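Local coordinates for lipoprotein (Mycoplasma mycoides subsp. capri, PDB 7ADK) that is probably a surface-anchored peptidase of the mycoplasma DUF31 family, related to the chymotrypsin-like proteases of clan PA, at residues G702-S705 with F706-K709; F180-D183 with N184-M188. All blocks are in the same frame, centred on the assembly; numbering follows the deposited sequence.

Contact 1: residues G702-S705 with F706-K709; sequences GYRS and FIDK
Arg704 NH1 donates to Ile707 O at 2.9 Å, with an N-H...O angle of 154°, and this is the one hydrogen bond that the side chain of Arg704 makes to residues 706-709. The bond is well formed at both ends: the oxygen lies close to the guanidinium plane, at its edge, and the donor sits in the carbonyl plane of Ile707. A single bend in the arginine chain, at chi3 (-50°), brings NH1 round to that oxygen. On the way the aliphatic part runs past two more carbonyl oxygens, with Arg704 CD 3.3 Å from Phe706 O and Arg704 CG 3.8 Å from Lys709 O. The same Phe706 O accepts Lys709 N at 3.0 Å, the closing bond of a type I beta turn. The long side chain therefore lies along the backbone carbonyls of the turn, and its charge would be partly offset by the Ile707 carbonyl it bonds to.

Ser705 works differently. Its hydroxyl stands anti to the backbone nitrogen (chi1 -179°), which places OG over the centre of one face of the Phe706 ring, 4.3 Å above its plane. That oxygen is hydrogen-bonded to Lys218 NZ, while the ring itself meets Tyr794 and packs on Leu712. Ile707 turns its end back towards the preceding residues, and Ile707 CD1 comes within 3.6 Å of Ser705 O. Lys709 sends its amine elsewhere, to a salt bridge with Glu603.

All the residues that touch here are buried. The arrangement is a type I turn, Phe706 to Lys709, in the loop between helix 688-691 and strand 712-714 of the DUF31 peptidase; Arg704, just ahead of the turn, bonds to its Ile707 carbonyl, and backbone hydrogen bonds between Ser705 and Leu712 tie the loop to that strand.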
loop_
_atom_site.group_PDB
_atom_site.type_symbol
_atom_site.label_atom_id
_atom_site.label_comp_id
_atom_site.label_asym_id
_atom_site.label_seq_id
_atom_site.Cartn_x
_atom_site.Cartn_y
_atom_site.Cartn_z
ATOM N N GLY B 702 0.515 -16.887 -26.931
ATOM C CA GLY B 702 -0.923 -17.071 -27.109
ATOM C C GLY B 702 -1.612 -15.941 -27.852
ATOM O O GLY B 702 -2.376 -16.189 -28.778
ATOM N N TYR B 703 -1.363 -14.697 -27.457
ATOM C CA TYR B 703 -1.955 -13.521 -28.098
ATOM C C TYR B 703 -1.285 -13.098 -29.417
ATOM O O TYR B 703 -1.903 -12.374 -30.196
ATOM C CB TYR B 703 -1.944 -12.362 -27.100
ATOM C CG TYR B 703 -2.911 -12.473 -25.941
ATOM C CD1 TYR B 703 -4.273 -12.682 -26.201
ATOM C CD2 TYR B 703 -2.480 -12.292 -24.619
ATOM C CE1 TYR B 703 -5.201 -12.741 -25.151
ATOM C CE2 TYR B 703 -3.406 -12.344 -23.563
ATOM C CZ TYR B 703 -4.768 -12.581 -23.823
ATOM O OH TYR B 703 -5.657 -12.677 -22.805
ATOM N N ARG B 704 -0.037 -13.496 -29.688
ATOM C CA ARG B 704 0.699 -13.075 -30.887
ATOM C C ARG B 704 0.113 -13.660 -32.172
ATOM O O ARG B 704 -0.034 -14.871 -32.304
ATOM C CB ARG B 704 2.175 -13.459 -30.737
ATOM C CG ARG B 704 3.098 -12.751 -31.738
ATOM C CD ARG B 704 4.448 -13.455 -31.855
ATOM N NE ARG B 704 5.067 -13.705 -30.547
ATOM C CZ ARG B 704 6.279 -14.165 -30.323
ATOM N NH1 ARG B 704 7.152 -14.346 -31.258
ATOM N NH2 ARG B 704 6.657 -14.433 -29.114
ATOM N N SER B 705 -0.095 -12.814 -33.176
ATOM C CA SER B 705 -0.434 -13.225 -34.547
ATOM C C SER B 705 0.793 -13.232 -35.456
ATOM O O SER B 705 1.013 -14.210 -36.169
ATOM C CB SER B 705 -1.535 -12.339 -35.140
ATOM O OG SER B 705 -1.913 -12.695 -36.451
ATOM N N PHE B 706 1.577 -12.150 -35.478
ATOM C CA PHE B 706 2.700 -12.002 -36.400
ATOM C C PHE B 706 3.962 -12.595 -35.782
ATOM O O PHE B 706 4.575 -12.037 -34.880
ATOM C CB PHE B 706 2.863 -10.536 -36.782
ATOM C CG PHE B 706 1.645 -9.981 -37.482
ATOM C CD1 PHE B 706 1.329 -10.384 -38.792
ATOM C CD2 PHE B 706 0.778 -9.118 -36.791
ATOM C CE1 PHE B 706 0.154 -9.915 -39.394
ATOM C CE2 PHE B 706 -0.377 -8.626 -37.408
ATOM C CZ PHE B 706 -0.692 -9.029 -38.713
ATOM N N ILE B 707 4.331 -13.778 -36.240
ATOM C CA ILE B 707 5.184 -14.685 -35.479
ATOM C C ILE B 707 6.623 -14.204 -35.257
ATOM O O ILE B 707 7.133 -14.288 -34.146
ATOM C CB ILE B 707 5.060 -16.067 -36.137
ATOM C CG1 ILE B 707 3.670 -16.678 -35.849
ATOM C CG2 ILE B 707 6.179 -17.008 -35.746
ATOM C CD1 ILE B 707 3.085 -16.530 -34.453
ATOM N N ASP B 708 7.259 -13.627 -36.266
ATOM C CA ASP B 708 8.578 -13.002 -36.158
ATOM C C ASP B 708 8.540 -11.573 -35.564
ATOM O O ASP B 708 9.528 -10.840 -35.647
ATOM C CB ASP B 708 9.313 -13.092 -37.504
ATOM C CG ASP B 708 8.690 -12.335 -38.682
ATOM O OD1 ASP B 708 7.526 -11.895 -38.626
ATOM O OD2 ASP B 708 9.385 -12.196 -39.708
ATOM N N LYS B 709 7.414 -11.175 -34.947
ATOM C CA LYS B 709 7.152 -9.851 -34.365
ATOM C C LYS B 709 6.570 -10.005 -32.950
ATOM O O LYS B 709 5.361 -9.862 -32.767
ATOM C CB LYS B 709 6.162 -9.053 -35.226
ATOM C CG LYS B 709 6.381 -8.946 -36.725
ATOM C CD LYS B 709 7.377 -7.918 -37.187
ATOM C CE LYS B 709 7.077 -7.618 -38.646
ATOM N NZ LYS B 709 7.897 -6.555 -39.225
#

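Contact 2: residues F180-D183 with N184-M188; sequences FDYD and NERYM
Asn184 lies one helical turn beyond Phe180, and Asn184 N donates to Phe180 O at 2.8 Å. Asn184 CB rests over a face of the Phe180 ring, 3.8 Å from the centroid and 19° off the normal, a CH-pi contact. The amide plane is inclined by only 20° to the ring, and ND2 goes on to Asp222.

Glu185 follows, its CG passing Tyr182 O, and its OE2 meets Arg186 NH1 at 3.0 Å in a salt bridge that uses the anti lone pair.

Arg186 reaches back extended from CG to NE and lays its guanidinium on Tyr182. The planes are 9° apart and the centres 3.6 Å, so this is both a stack and a cation-pi contact. Arg186 NH1 also donates to Tyr182 O at 3.0 Å, with that oxygen near the guanidinium plane, while Tyr182 OH is hydrogen-bonded to Tyr161 O.

Tyr187 completes the run: Asp183 O accepts both Tyr187 N, at 2.8 Å, and Arg186 N, at 3.2 Å.

Ring face, backbone carbonyl and carboxylate thus fix both the position and the rotation of the guanidinium, and its positive charge is probably partly compensated.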
loop_
_atom_site.group_PDB
_atom_site.type_symbol
_atom_site.label_atom_id
_atom_site.label_comp_id
_atom_site.label_asym_id
_atom_site.label_seq_id
_atom_site.Cartn_x
_atom_site.Cartn_y
_atom_site.Cartn_z
ATOM N N PHE B 180 10.891 -18.144 -32.013
ATOM C CA PHE B 180 9.501 -18.587 -31.905
ATOM C C PHE B 180 9.354 -20.107 -31.983
ATOM O O PHE B 180 8.710 -20.696 -31.130
ATOM C CB PHE B 180 8.619 -17.950 -32.974
ATOM C CG PHE B 180 7.199 -18.473 -32.938
ATOM C CD1 PHE B 180 6.259 -17.901 -32.068
ATOM C CD2 PHE B 180 6.795 -19.500 -33.811
ATOM C CE1 PHE B 180 4.927 -18.336 -32.086
ATOM C CE2 PHE B 180 5.456 -19.915 -33.849
ATOM C CZ PHE B 180 4.519 -19.333 -32.984
ATOM N N ASP B 181 9.969 -20.775 -32.957
ATOM C CA ASP B 181 9.877 -22.230 -33.097
ATOM C C ASP B 181 10.365 -23.001 -31.853
ATOM O O ASP B 181 9.884 -24.104 -31.590
ATOM C CB ASP B 181 10.668 -22.676 -34.333
ATOM C CG ASP B 181 10.117 -22.242 -35.694
ATOM O OD1 ASP B 181 10.864 -22.391 -36.688
ATOM O OD2 ASP B 181 8.943 -21.834 -35.811
ATOM N N TYR B 182 11.265 -22.424 -31.050
ATOM C CA TYR B 182 11.687 -22.988 -29.767
ATOM C C TYR B 182 10.620 -22.831 -28.664
ATOM O O TYR B 182 10.282 -23.794 -27.972
ATOM C CB TYR B 182 13.013 -22.340 -29.367
ATOM C CG TYR B 182 13.604 -22.913 -28.100
ATOM C CD1 TYR B 182 14.365 -24.091 -28.164
ATOM C CD2 TYR B 182 13.320 -22.325 -26.853
ATOM C CE1 TYR B 182 14.830 -24.688 -26.984
ATOM C CE2 TYR B 182 13.774 -22.928 -25.668
ATOM C CZ TYR B 182 14.519 -24.120 -25.736
ATOM O OH TYR B 182 14.889 -24.765 -24.607
ATOM N N ASP B 183 10.070 -21.626 -28.514
ATOM C CA ASP B 183 9.035 -21.295 -27.534
ATOM C C ASP B 183 7.670 -21.902 -27.871
ATOM O O ASP B 183 6.949 -22.325 -26.976
ATOM C CB ASP B 183 8.891 -19.775 -27.414
ATOM C CG ASP B 183 10.120 -19.044 -26.879
ATOM O OD1 ASP B 183 10.844 -19.629 -26.048
ATOM O OD2 ASP B 183 10.327 -17.868 -27.247
ATOM N N ASN B 184 7.298 -21.990 -29.144
ATOM C CA ASN B 184 6.021 -22.552 -29.558
ATOM C C ASN B 184 5.969 -24.083 -29.343
ATOM O O ASN B 184 4.948 -24.593 -28.897
ATOM C CB ASN B 184 5.758 -22.116 -31.002
ATOM C CG ASN B 184 4.430 -22.598 -31.528
ATOM O OD1 ASN B 184 3.389 -22.041 -31.255
ATOM N ND2 ASN B 184 4.430 -23.648 -32.294
ATOM N N GLU B 185 7.069 -24.830 -29.526
ATOM C CA GLU B 185 7.078 -26.265 -29.205
ATOM C C GLU B 185 7.049 -26.557 -27.689
ATOM O O GLU B 185 6.915 -27.712 -27.293
ATOM C CB GLU B 185 8.195 -27.016 -29.954
ATOM C CG GLU B 185 9.597 -26.910 -29.356
ATOM C CD GLU B 185 10.603 -27.970 -29.835
ATOM O OE1 GLU B 185 10.267 -28.845 -30.649
ATOM O OE2 GLU B 185 11.749 -27.963 -29.354
ATOM N N ARG B 186 7.162 -25.532 -26.839
ATOM C CA ARG B 186 7.034 -25.571 -25.374
ATOM C C ARG B 186 5.682 -25.045 -24.918
ATOM O O ARG B 186 5.030 -25.661 -24.086
ATOM C CB ARG B 186 8.191 -24.783 -24.752
ATOM C CG ARG B 186 9.478 -25.507 -24.997
ATOM C CD ARG B 186 10.765 -24.819 -24.638
ATOM N NE ARG B 186 11.904 -25.739 -24.765
ATOM C CZ ARG B 186 12.272 -26.414 -25.840
ATOM N NH1 ARG B 186 11.827 -26.145 -27.028
ATOM N NH2 ARG B 186 13.100 -27.401 -25.731
ATOM N N TYR B 187 5.195 -23.980 -25.533
ATOM C CA TYR B 187 3.871 -23.434 -25.287
ATOM C C TYR B 187 2.781 -24.436 -25.658
ATOM O O TYR B 187 1.826 -24.633 -24.922
ATOM C CB TYR B 187 3.721 -22.128 -26.066
ATOM C CG TYR B 187 2.571 -21.279 -25.584
ATOM C CD1 TYR B 187 2.753 -20.477 -24.448
ATOM C CD2 TYR B 187 1.328 -21.298 -26.245
ATOM C CE1 TYR B 187 1.698 -19.690 -23.967
ATOM C CE2 TYR B 187 0.272 -20.505 -25.771
ATOM C CZ TYR B 187 0.455 -19.705 -24.629
ATOM O OH TYR B 187 -0.557 -18.936 -24.174
ATOM N N MET B 188 2.949 -25.128 -26.783
ATOM C CA MET B 188 2.017 -26.157 -27.244
ATOM C C MET B 188 1.952 -27.418 -26.368
ATOM O O MET B 188 0.920 -28.074 -26.387
ATOM C CB MET B 188 2.339 -26.540 -28.695
ATOM C CG MET B 188 1.945 -25.461 -29.701
ATOM S SD MET B 188 0.216 -24.939 -29.655
ATOM C CE MET B 188 -0.673 -26.500 -29.721
#

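In the fold
Contact 2 comes first along the chain, on helix 176-192; contact 1 follows some five hundred residues later, in the loop leading to strand 712-714. Their centres are nonetheless about 12 Å apart, and the two sites touch. Phe180 is the main bridge: its ring packs against Ile707 and also against Arg704, where Phe180 CD1 lies 3.8 Å from Arg704 NH1. A second join lies at Tyr187, two turns further along helix 176-192, where Tyr187 OH meets Gly702 and is hydrogen-bonded to Gln700. The early helix is thus laid on a late loop of the peptidase family region, two sequence-distant parts in one interface that no second chain of the assembly reaches.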